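Local structure of leucine aminopeptidase A1, chloroplastic (Solanum lycopersicum, 5D8N) at residues I30-K35 with L188-L193; L46-A51 with I140-A145; S120-G125 with A159-T164; K155-S160 with E200-Y205. The protein is a metal-dependent leucine aminopeptidase that removes unsubstituted N-terminal residues from peptides, acts as a homohexamer, regulates wound signalling and has a role in insect defence. The protein carries 1 engineered substitution. One frame throughout, in Å; residues are numbered along the deposited sequence.

Interaction 1: I30-K35 with L188-L193; sequences ISIGAK and LDILGL. With MG (magnesium ion), chain G.
In both Asp189 (chi1 -65°) and Lys35 the first torsion sets CG beside the residue's own backbone N, and chi2 of Lys35 (-69°) turns its CD. The two side chains cross at a slant. The touching atoms are Lys35 CE and Asp189 OD1, 3.3 Å apart. The charged end stays further off: Lys35 NZ is 4.5 Å from Asp189 OD1, too long for a salt bridge, though the opposite charges may still attract. Water 2 lies 2.9 Å from Asp189 OD1 and also within hydrogen-bonding distance of Ser31 O, while Asp189 OD2 accepts from Trp42 NE1. An alanine in place of Asp189 would probably leave the Trp42 indole N-H without its mate and Lys35 CE without the carboxylate oxygen beside it.

Backbone bonds join 31-35 and 188-191 as parallel strands, 26° apart in direction. Gly33 sits at their middle, its N donating to Leu188 O (3.1 Å) and its O accepting from Ile190 N (2.9 Å); Ser31 O and Lys35 N extend the ladder at either end. On the other face Ile32 CG2 rests on Leu188 CD2 (3.9 Å), an apolar layer beneath helices 152-170 and 197-221. Ile32 O turns outward to a magnesium ion at 2.4 Å, whose other five ligands are waters, away from Asp305, Asp385 and Glu387, which bind magnesium. With 31-35 as an outermost strand of the chain's six-stranded sheet, the pattern is that of an edge pair in the alpha/beta sheet of a macro-type N-terminal domain.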
loop_
_atom_site.group_PDB
_atom_site.type_symbol
_atom_site.label_atom_id
_atom_site.label_comp_id
_atom_site.label_asym_id
_atom_site.label_seq_id
_atom_site.Cartn_x
_atom_site.Cartn_y
_atom_site.Cartn_z
ATOM N N ILE A 30 19.139 -21.798 41.647
ATOM C CA ILE A 30 18.146 -22.195 42.610
ATOM C C ILE A 30 18.526 -23.576 43.112
ATOM O O ILE A 30 18.940 -24.437 42.336
ATOM C CB ILE A 30 16.745 -22.199 41.968
ATOM C CG1 ILE A 30 16.399 -20.780 41.505
ATOM C CG2 ILE A 30 15.704 -22.671 42.953
ATOM C CD1 ILE A 30 15.312 -20.734 40.444
ATOM N N SER A 31 18.457 -23.760 44.427
ATOM C CA SER A 31 18.675 -25.062 45.023
ATOM C C SER A 31 17.353 -25.817 45.055
ATOM O O SER A 31 16.412 -25.409 45.738
ATOM C CB SER A 31 19.235 -24.892 46.446
ATOM O OG SER A 31 19.435 -26.150 47.067
ATOM N N ILE A 32 17.259 -26.892 44.279
ATOM C CA ILE A 32 15.988 -27.619 44.143
ATOM C C ILE A 32 16.140 -29.020 44.720
ATOM O O ILE A 32 17.075 -29.750 44.394
ATOM C CB ILE A 32 15.572 -27.759 42.665
ATOM C CG1 ILE A 32 15.520 -26.388 42.028
ATOM C CG2 ILE A 32 14.233 -28.470 42.565
ATOM C CD1 ILE A 32 15.093 -26.413 40.584
ATOM N N GLY A 33 15.187 -29.412 45.548
ATOM C CA GLY A 33 15.213 -30.746 46.116
ATOM C C GLY A 33 13.819 -31.251 46.367
ATOM O O GLY A 33 12.870 -30.464 46.525
ATOM N N ALA A 34 13.688 -32.573 46.321
ATOM C CA ALA A 34 12.434 -33.224 46.666
ATOM C C ALA A 34 12.512 -33.687 48.121
ATOM O O ALA A 34 13.567 -34.170 48.532
ATOM C CB ALA A 34 12.201 -34.405 45.750
ATOM N N LYS A 35 11.530 -33.275 48.927
ATOM C CA LYS A 35 11.525 -33.501 50.382
ATOM C C LYS A 35 10.304 -34.314 50.773
ATOM O O LYS A 35 9.268 -34.228 50.115
ATOM C CB LYS A 35 11.483 -32.202 51.199
ATOM C CG LYS A 35 12.441 -31.105 50.785
ATOM C CD LYS A 35 13.879 -31.480 51.083
ATOM C CE LYS A 35 14.814 -30.317 50.796
ATOM N NZ LYS A 35 16.238 -30.754 50.846
ATOM N N LEU A 188 13.851 -24.163 46.069
ATOM C CA LEU A 188 12.549 -24.763 45.829
ATOM C C LEU A 188 12.558 -26.143 46.455
ATOM O O LEU A 188 13.388 -26.988 46.095
ATOM C CB LEU A 188 12.305 -24.882 44.324
ATOM C CG LEU A 188 11.185 -25.838 43.882
ATOM C CD1 LEU A 188 9.808 -25.345 44.265
ATOM C CD2 LEU A 188 11.241 -26.049 42.383
ATOM N N ASP A 189 11.569 -26.380 47.315
ATOM C CA ASP A 189 11.280 -27.701 47.865
ATOM C C ASP A 189 10.043 -28.247 47.170
ATOM O O ASP A 189 8.994 -27.623 47.160
ATOM C CB ASP A 189 11.040 -27.616 49.383
ATOM C CG ASP A 189 12.285 -27.192 50.150
ATOM O OD1 ASP A 189 13.404 -27.505 49.684
ATOM O OD2 ASP A 189 12.167 -26.557 51.222
ATOM N N ILE A 190 10.199 -29.377 46.505
ATOM C CA ILE A 190 9.082 -30.058 45.912
ATOM C C ILE A 190 8.598 -31.134 46.875
ATOM O O ILE A 190 9.354 -32.023 47.270
ATOM C CB ILE A 190 9.495 -30.655 44.559
ATOM C CG1 ILE A 190 9.956 -29.525 43.625
ATOM C CG2 ILE A 190 8.325 -31.403 43.931
ATOM C CD1 ILE A 190 10.556 -30.028 42.331
ATOM N N LEU A 191 7.312 -31.081 47.186
ATOM C CA LEU A 191 6.727 -31.889 48.250
ATOM C C LEU A 191 5.651 -32.827 47.718
ATOM O O LEU A 191 5.006 -32.563 46.695
ATOM C CB LEU A 191 6.097 -30.998 49.323
ATOM C CG LEU A 191 6.940 -29.848 49.885
ATOM C CD1 LEU A 191 6.144 -29.078 50.940
ATOM C CD2 LEU A 191 8.256 -30.356 50.453
ATOM N N GLY A 192 5.548 -33.976 48.382
ATOM C CA GLY A 192 4.454 -34.916 48.152
ATOM C C GLY A 192 4.674 -35.862 46.984
ATOM O O GLY A 192 3.732 -36.540 46.580
ATOM N N LEU A 193 5.796 -35.717 46.276
ATOM C CA LEU A 193 5.936 -36.412 45.013
ATOM C C LEU A 193 7.061 -37.454 45.065
ATOM O O LEU A 193 7.390 -38.050 44.036
ATOM C CB LEU A 193 6.163 -35.426 43.858
ATOM C CG LEU A 193 5.007 -34.478 43.528
ATOM C CD1 LEU A 193 5.401 -33.441 42.476
ATOM C CD2 LEU A 193 3.781 -35.242 43.048
HETATM MG MG MG G . 19.296 -29.815 43.527
HETATM O O HOH W 1 19.496 -27.846 42.596
HETATM O O HOH W 2 15.753 -27.047 48.124
HETATM O O HOH W 3 19.730 -28.869 45.367
HETATM O O HOH W 4 6.678 -34.136 51.220
HETATM O O HOH W 5 21.529 -30.308 43.666
HETATM O O HOH W 6 18.647 -31.956 44.747
HETATM O O HOH W 7 19.055 -30.709 41.912
#

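Interaction 2: L46-A51 with I140-A145; sequences LLAIGA and IAVALA
Parallel strands 46-51 and 140-144 form the inner part of the sheet in the macro-type N-terminal domain of this M17 peptidase, with Leu46 paired to Ile140 and Gly50 to Leu144. Their directions differ by 20°. Five backbone bonds tie them in the alternating pattern of a parallel ladder. Ala48 N donates almost straight to Ala141 O (178° at the hydrogen). Ala48 O accepts from Ala143 N at 3.0 Å, and Ala145 N closes the series on Gly50 O.

Side chains meet on both faces. On one, Leu46 and Ile140 lie side by side and point the same way. Ile140 CG1 lies between the backbone N and the carbonyl carbon (chi1 73°), which leaves CG2 anti to the carbonyl carbon, and it is Ile140 CG2 that touches Leu46 CB at 3.9 Å. Further along, Ala48 CB faces Val142 CG2 at 4.2 Å. On the other, Leu47 CD1 reaches Ala141 CB at 3.9 Å, and Ile49 CG2 packs on Ala145 CB.

All twelve residues are buried. Strand 104-112 bonds to the far edge of 46-51 and strand 187-191 to that of 140-144, while helix 119-134 lies over the Ala48 and Val142 face through Leu124 and Ala128, and Val39 and Trp42 touch the opposite face.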
loop_
_atom_site.group_PDB
_atom_site.type_symbol
_atom_site.label_atom_id
_atom_site.label_comp_id
_atom_site.label_asym_id
_atom_site.label_seq_id
_atom_site.Cartn_x
_atom_site.Cartn_y
_atom_site.Cartn_z
ATOM N N LEU A 46 6.780 -19.054 50.822
ATOM C CA LEU A 46 5.661 -19.249 49.933
ATOM C C LEU A 46 5.463 -20.718 49.629
ATOM O O LEU A 46 6.363 -21.398 49.144
ATOM C CB LEU A 46 5.890 -18.495 48.627
ATOM C CG LEU A 46 4.860 -18.782 47.525
ATOM C CD1 LEU A 46 3.507 -18.159 47.842
ATOM C CD2 LEU A 46 5.413 -18.228 46.227
ATOM N N LEU A 47 4.231 -21.156 49.813
ATOM C CA LEU A 47 3.799 -22.486 49.432
ATOM C C LEU A 47 2.803 -22.331 48.288
ATOM O O LEU A 47 1.726 -21.741 48.450
ATOM C CB LEU A 47 3.106 -23.152 50.630
ATOM C CG LEU A 47 2.419 -24.491 50.347
ATOM C CD1 LEU A 47 3.408 -25.550 49.871
ATOM C CD2 LEU A 47 1.701 -24.975 51.594
ATOM N N ALA A 48 3.119 -22.964 47.169
ATOM C CA ALA A 48 2.221 -22.992 46.025
ATOM C C ALA A 48 1.630 -24.380 45.866
ATOM O O ALA A 48 2.364 -25.373 45.813
ATOM C CB ALA A 48 2.984 -22.624 44.752
ATOM N N ILE A 49 0.314 -24.430 45.734
ATOM C CA ILE A 49 -0.398 -25.690 45.605
ATOM C C ILE A 49 -1.217 -25.750 44.324
ATOM O O ILE A 49 -2.042 -24.874 44.042
ATOM C CB ILE A 49 -1.372 -25.867 46.775
ATOM C CG1 ILE A 49 -0.562 -25.947 48.066
ATOM C CG2 ILE A 49 -2.197 -27.141 46.582
ATOM C CD1 ILE A 49 -1.388 -25.582 49.282
ATOM N N GLY A 50 -0.965 -26.788 43.540
ATOM C CA GLY A 50 -1.631 -26.969 42.253
ATOM C C GLY A 50 -2.901 -27.749 42.477
ATOM O O GLY A 50 -2.831 -28.853 43.019
ATOM N N ALA A 51 -4.049 -27.149 42.144
ATOM C CA ALA A 51 -5.337 -27.774 42.373
ATOM C C ALA A 51 -6.138 -27.795 41.089
ATOM O O ALA A 51 -6.374 -26.743 40.491
ATOM C CB ALA A 51 -6.113 -27.044 43.470
ATOM N N ILE A 140 10.780 -21.315 48.597
ATOM C CA ILE A 140 9.420 -21.687 48.287
ATOM C C ILE A 140 9.257 -23.184 48.224
ATOM O O ILE A 140 10.237 -23.926 48.136
ATOM C CB ILE A 140 8.943 -21.053 46.984
ATOM C CG1 ILE A 140 9.595 -21.709 45.774
ATOM C CG2 ILE A 140 9.219 -19.559 47.011
ATOM C CD1 ILE A 140 9.025 -21.200 44.465
ATOM N N ALA A 141 7.997 -23.604 48.183
ATOM C CA ALA A 141 7.676 -25.013 48.032
ATOM C C ALA A 141 6.521 -25.119 47.063
ATOM O O ALA A 141 5.638 -24.272 47.048
ATOM C CB ALA A 141 7.256 -25.595 49.377
ATOM N N VAL A 142 6.435 -26.266 46.424
ATOM C CA VAL A 142 5.316 -26.576 45.568
ATOM C C VAL A 142 4.868 -27.981 45.873
ATOM O O VAL A 142 5.691 -28.902 45.974
ATOM C CB VAL A 142 5.696 -26.488 44.074
ATOM C CG1 VAL A 142 4.509 -26.829 43.190
ATOM C CG2 VAL A 142 6.196 -25.098 43.737
ATOM N N ALA A 143 3.556 -28.142 45.822
ATOM C CA ALA A 143 2.914 -29.444 45.953
ATOM C C ALA A 143 1.626 -29.523 45.126
ATOM O O ALA A 143 1.044 -28.494 44.778
ATOM C CB ALA A 143 2.578 -29.648 47.423
ATOM N N LEU A 144 1.150 -30.734 44.867
ATOM C CA LEU A 144 -0.185 -30.958 44.295
ATOM C C LEU A 144 -1.206 -31.183 45.388
ATOM O O LEU A 144 -0.909 -31.814 46.392
ATOM C CB LEU A 144 -0.208 -32.180 43.372
ATOM C CG LEU A 144 0.815 -32.142 42.244
ATOM C CD1 LEU A 144 0.682 -33.359 41.349
ATOM C CD2 LEU A 144 0.644 -30.868 41.425
ATOM N N ALA A 145 -2.417 -30.679 45.204
ATOM C CA ALA A 145 -3.453 -30.891 46.200
ATOM C C ALA A 145 -3.811 -32.365 46.252
ATOM O O ALA A 145 -4.231 -32.856 47.300
ATOM C CB ALA A 145 -4.688 -30.068 45.899
#

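Interaction 3: S120-G125 with A159-T164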
loop_
_atom_site.group_PDB
_atom_site.type_symbol
_atom_site.label_atom_id
_atom_site.label_comp_id
_atom_site.label_asym_id
_atom_site.label_seq_id
_atom_site.Cartn_x
_atom_site.Cartn_y
_atom_site.Cartn_z
ATOM N N SER A 120 0.900 -28.859 32.106
ATOM C CA SER A 120 0.170 -28.396 33.278
ATOM C C SER A 120 1.144 -28.115 34.403
ATOM O O SER A 120 0.939 -27.176 35.168
ATOM C CB SER A 120 -0.845 -29.427 33.757
ATOM O OG SER A 120 -1.775 -29.681 32.726
ATOM N N TYR A 121 2.133 -28.995 34.547
ATOM C CA TYR A 121 3.065 -28.884 35.664
ATOM C C TYR A 121 4.161 -27.853 35.397
ATOM O O TYR A 121 4.497 -27.089 36.313
ATOM C CB TYR A 121 3.678 -30.239 35.994
ATOM C CG TYR A 121 2.635 -31.267 36.350
ATOM C CD1 TYR A 121 1.717 -31.015 37.367
ATOM C CD2 TYR A 121 2.401 -32.347 35.506
ATOM C CE1 TYR A 121 0.698 -31.903 37.664
ATOM C CE2 TYR A 121 1.389 -33.250 35.791
ATOM C CZ TYR A 121 0.545 -33.014 36.868
ATOM O OH TYR A 121 -0.477 -33.875 37.173
ATOM N N HIS A 122 4.533 -27.683 34.122
ATOM C CA HIS A 122 5.280 -26.498 33.712
ATOM C C HIS A 122 4.566 -25.210 34.111
ATOM O O HIS A 122 5.184 -24.312 34.688
ATOM C CB HIS A 122 5.481 -26.451 32.209
ATOM C CG HIS A 122 6.386 -27.523 31.705
ATOM N ND1 HIS A 122 6.411 -27.911 30.387
ATOM C CD2 HIS A 122 7.355 -28.227 32.324
ATOM C CE1 HIS A 122 7.384 -28.787 30.202
ATOM N NE2 HIS A 122 7.950 -29.018 31.372
ATOM N N SER A 123 3.276 -25.113 33.809
ATOM C CA SER A 123 2.511 -23.915 34.166
ATOM C C SER A 123 2.491 -23.698 35.675
ATOM O O SER A 123 2.502 -22.560 36.140
ATOM C CB SER A 123 1.072 -24.003 33.627
ATOM O OG SER A 123 1.128 -23.916 32.217
ATOM N N LEU A 124 2.241 -24.782 36.406
ATOM C CA LEU A 124 2.209 -24.715 37.857
ATOM C C LEU A 124 3.515 -24.106 38.336
ATOM O O LEU A 124 3.515 -23.170 39.125
ATOM C CB LEU A 124 1.994 -26.092 38.479
ATOM C CG LEU A 124 2.112 -26.161 39.999
ATOM C CD1 LEU A 124 1.117 -25.228 40.670
ATOM C CD2 LEU A 124 1.872 -27.573 40.491
ATOM N N GLY A 125 4.635 -24.618 37.856
ATOM C CA GLY A 125 5.926 -24.069 38.235
ATOM C C GLY A 125 6.055 -22.592 37.877
ATOM O O GLY A 125 6.655 -21.831 38.658
ATOM N N ALA A 159 7.292 -33.724 39.162
ATOM C CA ALA A 159 8.234 -32.968 39.956
ATOM C C ALA A 159 9.217 -32.275 39.038
ATOM O O ALA A 159 9.554 -31.116 39.261
ATOM C CB ALA A 159 8.975 -33.875 40.937
ATOM N N SER A 160 9.727 -32.985 38.034
ATOM C CA SER A 160 10.736 -32.401 37.161
ATOM C C SER A 160 10.168 -31.308 36.249
ATOM O O SER A 160 10.830 -30.304 35.971
ATOM C CB SER A 160 11.458 -33.455 36.337
ATOM O OG SER A 160 10.581 -34.022 35.399
ATOM N N ALA A 161 8.904 -31.453 35.886
ATOM C CA ALA A 161 8.176 -30.442 35.136
ATOM C C ALA A 161 7.862 -29.211 35.989
ATOM O O ALA A 161 8.023 -28.086 35.519
ATOM C CB ALA A 161 6.878 -31.018 34.576
ATOM N N ILE A 162 7.540 -29.409 37.263
ATOM C CA ILE A 162 7.387 -28.296 38.202
ATOM C C ILE A 162 8.702 -27.517 38.325
ATOM O O ILE A 162 8.719 -26.282 38.234
ATOM C CB ILE A 162 6.938 -28.784 39.579
ATOM C CG1 ILE A 162 5.463 -29.200 39.558
ATOM C CG2 ILE A 162 7.159 -27.727 40.655
ATOM C CD1 ILE A 162 5.044 -30.067 40.741
ATOM N N ALA A 163 9.807 -28.251 38.473
ATOM C CA ALA A 163 11.122 -27.658 38.585
ATOM C C ALA A 163 11.427 -26.816 37.361
ATOM O O ALA A 163 11.933 -25.708 37.483
ATOM C CB ALA A 163 12.189 -28.740 38.764
ATOM N N THR A 164 11.175 -27.371 36.183
ATOM C CA THR A 164 11.384 -26.677 34.913
ATOM C C THR A 164 10.589 -25.366 34.899
ATOM O O THR A 164 11.127 -24.290 34.597
ATOM C CB THR A 164 10.947 -27.580 33.742
ATOM O OG1 THR A 164 11.806 -28.732 33.663
ATOM C CG2 THR A 164 10.957 -26.839 32.462
#
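The segments 120-125 and 159-164 are helical, and their axes pass 6.8 Å apart at 44° between N-to-C directions. So close an approach is reached at Gly125, whose CA stands 4.5 Å from Ile162 CA and makes a CA-H...O contact with Ile162 O at 3.6 Å (143° at the hydrogen). The absence of a side chain at Gly125 lets its CA come this near to Ile162 O.

One turn earlier, Tyr121 meets the partner helix with its CB, 3.6 Å from Ala161 CB, while the ring leads away. His122 holds CG anti to its carbonyl carbon (chi1 -68°), and its ring brings an edge to the other helix: CD2 lies 3.3 Å from Ala161 O, which sits in the ring plane. The same CD2 approaches the Thr164 methyl, CG2, at 3.9 Å, obliquely. An alanine at His122 would probably open a gap beside Ala161 O and the Thr164 methyl, both of which the imidazole now packs against. Thr164 itself is fixed by its hydroxyl, as OG1 donates back to Ser160 O. Towards the sheet, Leu124 and Ile162 run side by side, pointing the same way, with Leu124 CD2 4.0 Å from Ile162 CD1.

Both of these residues rest on Val142 of strand 139-144, the strand that lies between the two helices in sequence. Thr164 also touches Ala206 and Cys210 of helix 197-221.

Interaction 4: K155-S160 with E200-Y205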
loop_
_atom_site.group_PDB
_atom_site.type_symbol
_atom_site.label_atom_id
_atom_site.label_comp_id
_atom_site.label_asym_id
_atom_site.label_seq_id
_atom_site.Cartn_x
_atom_site.Cartn_y
_atom_site.Cartn_z
ATOM N N LYS A 155 4.694 -39.190 39.251
ATOM C CA LYS A 155 4.994 -38.173 40.229
ATOM C C LYS A 155 6.384 -37.579 40.003
ATOM O O LYS A 155 6.597 -36.390 40.178
ATOM C CB LYS A 155 4.955 -38.748 41.627
ATOM C CG LYS A 155 3.576 -39.151 42.104
ATOM C CD LYS A 155 3.730 -39.411 43.592
ATOM C CE LYS A 155 2.955 -40.618 44.054
ATOM N NZ LYS A 155 3.120 -40.692 45.531
ATOM N N ILE A 156 7.343 -38.446 39.714
ATOM C CA ILE A 156 8.687 -38.017 39.380
ATOM C C ILE A 156 8.624 -37.041 38.204
ATOM O O ILE A 156 9.304 -36.016 38.236
ATOM C CB ILE A 156 9.610 -39.215 39.102
ATOM C CG1 ILE A 156 10.002 -39.873 40.434
ATOM C CG2 ILE A 156 10.858 -38.795 38.352
ATOM C CD1 ILE A 156 10.648 -41.235 40.280
ATOM N N ASN A 157 7.855 -37.381 37.175
ATOM C CA ASN A 157 7.780 -36.564 35.971
ATOM C C ASN A 157 7.081 -35.237 36.242
ATOM O O ASN A 157 7.508 -34.212 35.736
ATOM C CB ASN A 157 7.031 -37.315 34.863
ATOM C CG ASN A 157 7.823 -38.486 34.298
ATOM O OD1 ASN A 157 9.043 -38.574 34.446
ATOM N ND2 ASN A 157 7.130 -39.353 33.568
ATOM N N SER A 158 6.095 -35.244 37.133
ATOM C CA SER A 158 5.470 -33.996 37.566
ATOM C C SER A 158 6.452 -33.112 38.344
ATOM O O SER A 158 6.515 -31.919 38.132
ATOM C CB SER A 158 4.237 -34.242 38.433
ATOM O OG SER A 158 3.248 -34.857 37.638
ATOM N N ALA A 159 7.292 -33.724 39.162
ATOM C CA ALA A 159 8.234 -32.968 39.956
ATOM C C ALA A 159 9.217 -32.275 39.038
ATOM O O ALA A 159 9.554 -31.116 39.261
ATOM C CB ALA A 159 8.975 -33.875 40.937
ATOM N N SER A 160 9.727 -32.985 38.034
ATOM C CA SER A 160 10.736 -32.401 37.161
ATOM C C SER A 160 10.168 -31.308 36.249
ATOM O O SER A 160 10.830 -30.304 35.971
ATOM C CB SER A 160 11.458 -33.455 36.337
ATOM O OG SER A 160 10.581 -34.022 35.399
ATOM N N GLU A 200 15.591 -37.200 42.253
ATOM C CA GLU A 200 16.684 -36.249 42.158
ATOM C C GLU A 200 17.422 -36.263 40.819
ATOM O O GLU A 200 17.784 -35.188 40.312
ATOM C CB GLU A 200 17.674 -36.400 43.311
ATOM C CG GLU A 200 17.083 -36.059 44.675
ATOM C CD GLU A 200 16.593 -34.619 44.828
ATOM O OE1 GLU A 200 17.140 -33.686 44.188
ATOM O OE2 GLU A 200 15.853 -34.385 45.813
ATOM N N ARG A 201 17.595 -37.444 40.227
ATOM C CA ARG A 201 18.151 -37.556 38.877
ATOM C C ARG A 201 17.259 -36.842 37.859
ATOM O O ARG A 201 17.745 -36.225 36.906
ATOM C CB ARG A 201 18.368 -39.011 38.439
ATOM C CG ARG A 201 19.611 -39.649 39.059
ATOM C CD ARG A 201 20.007 -40.970 38.391
ATOM N NE ARG A 201 18.997 -42.021 38.546
ATOM C CZ ARG A 201 18.904 -42.825 39.606
ATOM N NH1 ARG A 201 19.722 -42.665 40.643
ATOM N NH2 ARG A 201 17.934 -43.725 39.662
ATOM N N LYS A 202 15.955 -37.001 38.011
ATOM C CA LYS A 202 15.033 -36.425 37.053
ATOM C C LYS A 202 15.012 -34.897 37.167
ATOM O O LYS A 202 14.952 -34.182 36.165
ATOM C CB LYS A 202 13.638 -36.990 37.285
ATOM C CG LYS A 202 12.695 -36.748 36.112
ATOM C CD LYS A 202 12.945 -37.678 34.933
ATOM C CE LYS A 202 12.131 -37.233 33.720
ATOM N NZ LYS A 202 12.359 -38.090 32.520
ATOM N N ILE A 203 15.109 -34.399 38.389
ATOM C CA ILE A 203 15.174 -32.979 38.630
ATOM C C ILE A 203 16.451 -32.433 38.004
ATOM O O ILE A 203 16.431 -31.352 37.422
ATOM C CB ILE A 203 15.081 -32.642 40.132
ATOM C CG1 ILE A 203 13.655 -32.883 40.635
ATOM C CG2 ILE A 203 15.510 -31.212 40.430
ATOM C CD1 ILE A 203 13.549 -32.900 42.146
ATOM N N LYS A 204 17.549 -33.159 38.160
ATOM C CA LYS A 204 18.831 -32.742 37.635
ATOM C C LYS A 204 18.766 -32.669 36.092
ATOM O O LYS A 204 19.354 -31.772 35.465
ATOM C CB LYS A 204 19.898 -33.725 38.102
ATOM C CG LYS A 204 21.300 -33.163 38.139
ATOM C CD LYS A 204 21.542 -32.201 39.285
ATOM C CE LYS A 204 23.015 -32.187 39.667
ATOM N NZ LYS A 204 23.950 -31.995 38.514
ATOM N N TYR A 205 18.153 -33.677 35.485
ATOM C CA TYR A 205 17.949 -33.697 34.045
ATOM C C TYR A 205 17.231 -32.416 33.633
ATOM O O TYR A 205 17.667 -31.745 32.696
ATOM C CB TYR A 205 17.148 -34.936 33.615
ATOM C CG TYR A 205 16.567 -34.900 32.204
ATOM C CD1 TYR A 205 17.353 -35.129 31.077
ATOM C CD2 TYR A 205 15.211 -34.760 32.007
ATOM C CE1 TYR A 205 16.823 -35.049 29.793
ATOM C CE2 TYR A 205 14.664 -34.764 30.735
ATOM C CZ TYR A 205 15.476 -34.865 29.633
ATOM O OH TYR A 205 14.915 -34.861 28.366
#
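Lys202 and Ser160 bury the most surface here, followed by Ile203, and the lysine does most of the touching. Its CG is anti to the backbone N (chi1 -164°), chi2 (76°) turns CD, and the methylenes run across segment 155-160. Lys202 CB sits 3.5 Å from Ile156 CG2, tighter than a usual van der Waals contact, the two side chains crossing at about a right angle. One carbon further, Lys202 CG is 3.5 Å from both Ser160 CB and Ser160 OG. Lys202 CE then passes Asn157 OD1 at 3.4 Å, while Lys202 NZ remains 3.9 Å from that oxygen. No hydrogen bond joins the two segments, and between them Lys202 makes its contacts mostly through its methylenes.

Ser160 lies where the backbones approach most closely: its CA is 4.7 Å from Ile203 CA, although the short axes pass 8.7 Å apart, at 35° between directions. Ser160 CB reaches Ile203 N at 4.3 Å. The Ile203 side chain turns instead to strand 31-35, where it meets Ile32 and Ala34. Glu200 OE2 accepts from Ala34 N on the same strand, and Tyr205 is hydrogen-bonded to Glu524 of the C-terminal helix 519-527.

The arrangement is that of two helices packed side by side over one face of an alpha/beta sheet, with strand 187-191 between them in sequence.

In the fold
Interactions 1 and 2 are ladders of one sheet, joined where strand 187-191 bonds to strand 139-144: Asp189 N to Ile140 O and Leu191 N to Val142 O. Interaction 2 is wholly buried, with apolar side chains, whereas interaction 1, at the sheet's edge, adds charges, waters and a magnesium ion. Interactions 3 and 4 share helix 152-170, which meets helix 119-134 in the first and helix 197-221 in the second; neither has a hydrogen bond across its segments. The helix layer also meets the sheet through Leu124 on Gly50 and Ala159 on Ile190. Gly125 and Ala161 let the helices approach in interaction 3; in interaction 4 Ser160 does so, with lysine methylenes packed alongside.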